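Local coordinates for protein KDGF (Halomonas sp., PDB 5FQ0) that probably converts the unsaturated monouronates released from pectin and alginate into their linear ketonised forms, using a metal-binding cupin barrel, at residues H28-G42 with A93-R107. Sequence-based numbering, arbitrary orientation.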
loop_
_atom_site.group_PDB
_atom_site.type_symbol
_atom_site.label_atom_id
_atom_site.label_comp_id
_atom_site.label_asym_id
_atom_site.label_seq_id
_atom_site.Cartn_x
_atom_site.Cartn_y
_atom_site.Cartn_z
ATOM N N HIS B 28 5.677 6.752 7.106
ATOM C CA HIS B 28 6.864 5.907 7.160
ATOM C C HIS B 28 7.304 5.633 8.582
ATOM O O HIS B 28 6.968 6.385 9.481
ATOM C CB HIS B 28 8.024 6.532 6.379
ATOM C CG HIS B 28 8.331 7.945 6.765
ATOM N ND1 HIS B 28 9.277 8.262 7.714
ATOM C CD2 HIS B 28 7.821 9.123 6.336
ATOM C CE1 HIS B 28 9.341 9.573 7.852
ATOM N NE2 HIS B 28 8.480 10.119 7.020
ATOM N N THR B 29 7.995 4.507 8.771
ATOM C CA THR B 29 8.828 4.274 9.924
ATOM C C THR B 29 10.213 4.085 9.298
ATOM O O THR B 29 10.335 4.127 8.061
ATOM C CB THR B 29 8.433 2.981 10.676
ATOM O OG1 THR B 29 8.762 1.853 9.871
ATOM C CG2 THR B 29 6.925 2.967 11.032
ATOM N N PRO B 30 11.257 3.853 10.121
ATOM C CA PRO B 30 12.532 3.505 9.501
ATOM C C PRO B 30 12.515 2.252 8.644
ATOM O O PRO B 30 13.340 2.118 7.736
ATOM C CB PRO B 30 13.456 3.291 10.717
ATOM C CG PRO B 30 12.873 4.217 11.775
ATOM C CD PRO B 30 11.383 4.024 11.582
ATOM N N ASP B 31 11.619 1.314 8.918
ATOM C CA ASP B 31 11.609 0.070 8.144
ATOM C C ASP B 31 10.504 -0.017 7.098
ATOM O O ASP B 31 10.411 -1.048 6.422
ATOM C CB ASP B 31 11.440 -1.165 9.033
ATOM C CG ASP B 31 12.474 -1.246 10.149
ATOM O OD1 ASP B 31 13.585 -0.716 9.960
ATOM O OD2 ASP B 31 12.153 -1.851 11.211
ATOM N N LEU B 32 9.636 1.000 7.003
ATOM C CA LEU B 32 8.460 0.870 6.148
ATOM C C LEU B 32 7.995 2.235 5.698
ATOM O O LEU B 32 7.947 3.166 6.482
ATOM C CB LEU B 32 7.320 0.183 6.929
ATOM C CG LEU B 32 6.056 -0.264 6.195
ATOM C CD1 LEU B 32 6.400 -1.220 5.065
ATOM C CD2 LEU B 32 5.055 -0.879 7.175
ATOM N N MET B 33 7.628 2.347 4.425
ATOM C CA MET B 33 7.208 3.622 3.870
ATOM C C MET B 33 6.169 3.399 2.761
ATOM O O MET B 33 6.254 2.409 2.003
ATOM C CB MET B 33 8.435 4.362 3.317
ATOM C CG MET B 33 8.139 5.690 2.607
ATOM S SD MET B 33 9.608 6.553 1.977
ATOM C CE MET B 33 9.745 7.994 2.998
ATOM N N ALA B 34 5.206 4.311 2.676
ATOM C CA ALA B 34 4.215 4.325 1.610
ATOM C C ALA B 34 4.251 5.702 0.956
ATOM O O ALA B 34 4.316 6.721 1.653
ATOM C CB ALA B 34 2.808 4.018 2.163
ATOM N N VAL B 35 4.190 5.724 -0.372
ATOM C CA VAL B 35 4.220 6.957 -1.151
ATOM C C VAL B 35 3.090 6.847 -2.163
ATOM O O VAL B 35 2.938 5.814 -2.809
ATOM C CB VAL B 35 5.565 7.119 -1.914
ATOM C CG1 VAL B 35 5.618 8.463 -2.627
ATOM C CG2 VAL B 35 6.760 6.953 -0.968
ATOM N N CYS B 36 2.267 7.883 -2.299
ATOM C CA CYS B 36 1.245 7.845 -3.354
ATOM C C CYS B 36 1.846 8.588 -4.542
ATOM O O CYS B 36 2.227 9.755 -4.394
ATOM C CB CYS B 36 -0.071 8.497 -2.885
ATOM S SG CYS B 36 -1.366 8.535 -4.150
ATOM N N VAL B 37 1.940 7.922 -5.705
ATOM C CA VAL B 37 2.558 8.524 -6.913
ATOM C C VAL B 37 1.519 8.668 -8.047
ATOM O O VAL B 37 0.825 7.710 -8.417
ATOM C CB VAL B 37 3.800 7.723 -7.423
ATOM C CG1 VAL B 37 4.591 8.533 -8.476
ATOM C CG2 VAL B 37 4.714 7.332 -6.251
ATOM N N LYS B 38 1.411 9.884 -8.575
ATOM C CA LYS B 38 0.461 10.215 -9.637
ATOM C C LYS B 38 1.177 10.468 -10.963
ATOM O O LYS B 38 2.039 11.363 -11.054
ATOM C CB LYS B 38 -0.327 11.479 -9.266
ATOM C CG LYS B 38 -1.384 11.869 -10.305
ATOM C CD LYS B 38 -2.346 12.913 -9.762
ATOM C CE LYS B 38 -1.636 14.193 -9.314
ATOM N NZ LYS B 38 -1.132 15.058 -10.398
ATOM N N PHE B 39 0.762 9.722 -11.992
ATOM C CA PHE B 39 1.346 9.824 -13.316
ATOM C C PHE B 39 0.327 10.449 -14.269
ATOM O O PHE B 39 -0.827 10.090 -14.259
ATOM C CB PHE B 39 1.629 8.413 -13.851
ATOM C CG PHE B 39 2.846 7.754 -13.277
ATOM C CD1 PHE B 39 2.910 7.406 -11.936
ATOM C CD2 PHE B 39 3.916 7.394 -14.130
ATOM C CE1 PHE B 39 4.035 6.751 -11.437
ATOM C CE2 PHE B 39 5.044 6.764 -13.635
ATOM C CZ PHE B 39 5.106 6.434 -12.292
ATOM N N ASP B 40 0.778 11.378 -15.091
ATOM C CA ASP B 40 0.050 11.772 -16.272
ATOM C C ASP B 40 0.085 10.594 -17.232
ATOM O O ASP B 40 0.959 9.728 -17.134
ATOM C CB ASP B 40 0.769 12.946 -16.913
ATOM C CG ASP B 40 0.666 14.195 -16.088
ATOM O OD1 ASP B 40 -0.092 14.236 -15.086
ATOM O OD2 ASP B 40 1.313 15.158 -16.485
ATOM N N ARG B 41 -0.881 10.537 -18.141
ATOM C CA ARG B 41 -0.895 9.478 -19.144
ATOM C C ARG B 41 0.394 9.488 -19.989
ATOM O O ARG B 41 0.872 10.537 -20.418
ATOM C CB ARG B 41 -2.128 9.647 -20.008
ATOM C CG ARG B 41 -2.127 8.894 -21.306
ATOM C CD ARG B 41 -2.786 9.887 -22.234
ATOM N NE ARG B 41 -4.132 9.528 -22.571
ATOM C CZ ARG B 41 -5.057 10.357 -23.037
ATOM N NH1 ARG B 41 -4.859 11.662 -23.165
ATOM N NH2 ARG B 41 -6.215 9.841 -23.371
ATOM N N GLY B 42 0.997 8.324 -20.176
ATOM C CA GLY B 42 2.242 8.267 -20.948
ATOM C C GLY B 42 3.501 8.715 -20.199
ATOM O O GLY B 42 4.584 8.686 -20.784
ATOM N N ALA B 93 2.584 4.857 -17.434
ATOM C CA ALA B 93 1.174 5.116 -17.104
ATOM C C ALA B 93 0.323 5.094 -18.385
ATOM O O ALA B 93 0.724 5.675 -19.405
ATOM C CB ALA B 93 1.041 6.462 -16.453
ATOM N N LEU B 94 -0.845 4.453 -18.324
ATOM C CA LEU B 94 -1.732 4.351 -19.508
ATOM C C LEU B 94 -2.915 5.367 -19.510
ATOM O O LEU B 94 -3.586 5.513 -20.528
ATOM C CB LEU B 94 -2.249 2.886 -19.691
ATOM C CG LEU B 94 -1.106 1.840 -19.601
ATOM C CD1 LEU B 94 -1.555 0.392 -19.567
ATOM C CD2 LEU B 94 -0.131 2.070 -20.747
ATOM N N GLU B 95 -3.176 6.050 -18.389
ATOM C CA GLU B 95 -4.370 6.949 -18.245
ATOM C C GLU B 95 -3.984 8.188 -17.459
ATOM O O GLU B 95 -3.051 8.128 -16.650
ATOM C CB GLU B 95 -5.521 6.264 -17.481
ATOM C CG GLU B 95 -6.100 5.035 -18.142
ATOM C CD GLU B 95 -7.333 4.524 -17.423
ATOM O OE1 GLU B 95 -7.838 5.177 -16.463
ATOM O OE2 GLU B 95 -7.804 3.452 -17.837
ATOM N N PRO B 96 -4.685 9.310 -17.670
ATOM C CA PRO B 96 -4.395 10.503 -16.886
ATOM C C PRO B 96 -4.650 10.194 -15.401
ATOM O O PRO B 96 -5.469 9.309 -15.074
ATOM C CB PRO B 96 -5.429 11.508 -17.387
ATOM C CG PRO B 96 -5.741 11.038 -18.786
ATOM C CD PRO B 96 -5.764 9.548 -18.644
ATOM N N ASP B 97 -3.953 10.909 -14.526
ATOM C CA ASP B 97 -4.105 10.680 -13.084
ATOM C C ASP B 97 -4.070 9.193 -12.704
ATOM O O ASP B 97 -4.894 8.746 -11.913
ATOM C CB ASP B 97 -5.429 11.309 -12.617
ATOM C CG ASP B 97 -5.448 12.834 -12.788
ATOM O OD1 ASP B 97 -4.379 13.454 -12.908
ATOM O OD2 ASP B 97 -6.556 13.399 -12.824
ATOM N N SER B 98 -3.141 8.411 -13.277
ATOM C CA SER B 98 -3.003 7.033 -12.827
ATOM C C SER B 98 -2.261 7.066 -11.459
ATOM O O SER B 98 -1.259 7.767 -11.319
ATOM C CB SER B 98 -2.221 6.201 -13.837
ATOM O OG SER B 98 -2.990 6.021 -15.014
ATOM N N LEU B 99 -2.772 6.337 -10.467
ATOM C CA LEU B 99 -2.188 6.376 -9.115
ATOM C C LEU B 99 -1.632 5.030 -8.714
ATOM O O LEU B 99 -2.296 4.012 -8.879
ATOM C CB LEU B 99 -3.251 6.800 -8.076
ATOM C CG LEU B 99 -3.930 8.160 -8.268
ATOM C CD1 LEU B 99 -5.034 8.352 -7.202
ATOM C CD2 LEU B 99 -2.894 9.242 -8.135
ATOM N N VAL B 100 -0.409 5.027 -8.186
ATOM C CA VAL B 100 0.174 3.792 -7.648
ATOM C C VAL B 100 0.706 4.117 -6.239
ATOM O O VAL B 100 1.293 5.178 -5.997
ATOM C CB VAL B 100 1.252 3.175 -8.607
ATOM C CG1 VAL B 100 2.384 4.174 -8.924
ATOM C CG2 VAL B 100 1.805 1.837 -8.084
ATOM N N ILE B 101 0.478 3.206 -5.310
ATOM C CA ILE B 101 1.077 3.336 -3.984
ATOM C C ILE B 101 2.377 2.544 -4.045
ATOM O O ILE B 101 2.338 1.298 -4.184
ATOM C CB ILE B 101 0.143 2.785 -2.873
ATOM C CG1 ILE B 101 -1.276 3.295 -3.037
ATOM C CG2 ILE B 101 0.633 3.244 -1.514
ATOM C CD1 ILE B 101 -1.383 4.810 -3.124
ATOM N N ASP B 102 3.515 3.242 -4.016
ATOM C CA ASP B 102 4.788 2.545 -3.892
ATOM C C ASP B 102 5.080 2.306 -2.413
ATOM O O ASP B 102 5.068 3.253 -1.621
ATOM C CB ASP B 102 5.930 3.347 -4.513
ATOM C CG ASP B 102 5.923 3.285 -6.015
ATOM O OD1 ASP B 102 5.479 2.254 -6.574
ATOM O OD2 ASP B 102 6.404 4.262 -6.608
ATOM N N LEU B 103 5.340 1.041 -2.068
ATOM C CA LEU B 103 5.642 0.605 -0.697
ATOM C C LEU B 103 7.093 0.116 -0.628
ATOM O O LEU B 103 7.537 -0.607 -1.519
ATOM C CB LEU B 103 4.684 -0.533 -0.300
ATOM C CG LEU B 103 3.286 -0.271 -0.891
ATOM C CD1 LEU B 103 2.445 -1.518 -0.845
ATOM C CD2 LEU B 103 2.604 0.870 -0.135
ATOM N N PHE B 104 7.812 0.490 0.427
ATOM C CA PHE B 104 9.249 0.200 0.526
ATOM C C PHE B 104 9.626 -0.342 1.898
ATOM O O PHE B 104 9.002 0.004 2.901
ATOM C CB PHE B 104 10.114 1.455 0.271
ATOM C CG PHE B 104 9.963 2.057 -1.113
ATOM C CD1 PHE B 104 10.734 1.596 -2.184
ATOM C CD2 PHE B 104 9.067 3.109 -1.327
ATOM C CE1 PHE B 104 10.620 2.182 -3.438
ATOM C CE2 PHE B 104 8.921 3.690 -2.568
ATOM C CZ PHE B 104 9.701 3.227 -3.640
ATOM N N SER B 105 10.647 -1.200 1.929
ATOM C CA SER B 105 11.329 -1.564 3.159
ATOM C C SER B 105 12.815 -1.669 2.793
ATOM O O SER B 105 13.150 -2.341 1.813
ATOM C CB SER B 105 10.834 -2.891 3.707
ATOM O OG SER B 105 11.543 -3.196 4.911
ATOM N N PRO B 106 13.698 -0.969 3.513
ATOM C CA PRO B 106 13.310 -0.031 4.566
ATOM C C PRO B 106 12.761 1.242 3.943
ATOM O O PRO B 106 12.401 1.253 2.763
ATOM C CB PRO B 106 14.645 0.245 5.297
ATOM C CG PRO B 106 15.690 0.034 4.255
ATOM C CD PRO B 106 15.168 -1.129 3.430
ATOM N N ARG B 107 12.654 2.304 4.715
ATOM C CA ARG B 107 12.083 3.506 4.140
ATOM C C ARG B 107 13.131 4.138 3.215
ATOM O O ARG B 107 14.333 3.873 3.386
ATOM C CB ARG B 107 11.624 4.469 5.227
ATOM C CG ARG B 107 12.695 5.345 5.786
ATOM C CD ARG B 107 12.132 6.560 6.515
ATOM N NE ARG B 107 13.128 6.910 7.508
ATOM C CZ ARG B 107 12.880 7.172 8.797
ATOM N NH1 ARG B 107 11.636 7.236 9.291
ATOM N NH2 ARG B 107 13.892 7.387 9.592
HETATM O O HOH W 1 -3.264 15.834 -12.014
HETATM O O HOH W 2 -2.785 13.422 -15.070
#
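R107 reaches past M33, at the start of strand 32-39, over the turn at T29 and P30, and ends on H28. R107 NH1 gives H28 ND1 a bent hydrogen bond of 3.0 Å that arrives in the ring plane, the guanidinium standing almost upright to the imidazole (81° between planes). With CG wedged between the backbone N and carbonyl carbon (chi1 83°) and the chain then extended, the arm runs along T29 and lays one guanidinium face over P30 CA; its NE makes a salt bridge to D109. R107 N meets P30 O at 3.1 Å, nearly straight but from above the carbonyl plane. Cut back to alanine, this residue would probably cost H28 ND1 and D109 their arginine mate and take the cover off P30. Beside it, S105 OG donates to D31 O (2.9 Å).

Between M33 and F39 the strands pair antiparallel with S98 to F104, and D97 with S98 opposite F39 form a G1 bulge. On the face carrying C36, K38, L99 and I101, C36 SG touches I101 CD1 at 3.9 Å, while L99 CD2 lies alongside K38 CB (3.6 Å). K38 then bends at chi3 (59°), where NZ bonds Q22 and, through a water 2.8 Å from NZ, reaches D97 OD1.

The other face belongs to V35, V37, V100, D102 and F104. V35 CG2 comes to the F104 ring edge, 4.2 Å from CE2, and V37 CG2 sits against D102 OD2. Farther along, A93 CB presses on F39 CB at 3.3 Å, and the F39 ring meets F64 edge-to-face.

F104 lies beside the nickel, and D102 OD1 takes a weak hydrogen bond from Q55, a nickel ligand. Apolar contacts thus line both faces of this central pair of cupin strands; the D102 carboxylate probably acts as a weakly held second-shell group on the nickel side, and polar anchors, arginine or water-bridged lysine, sit at the two ends.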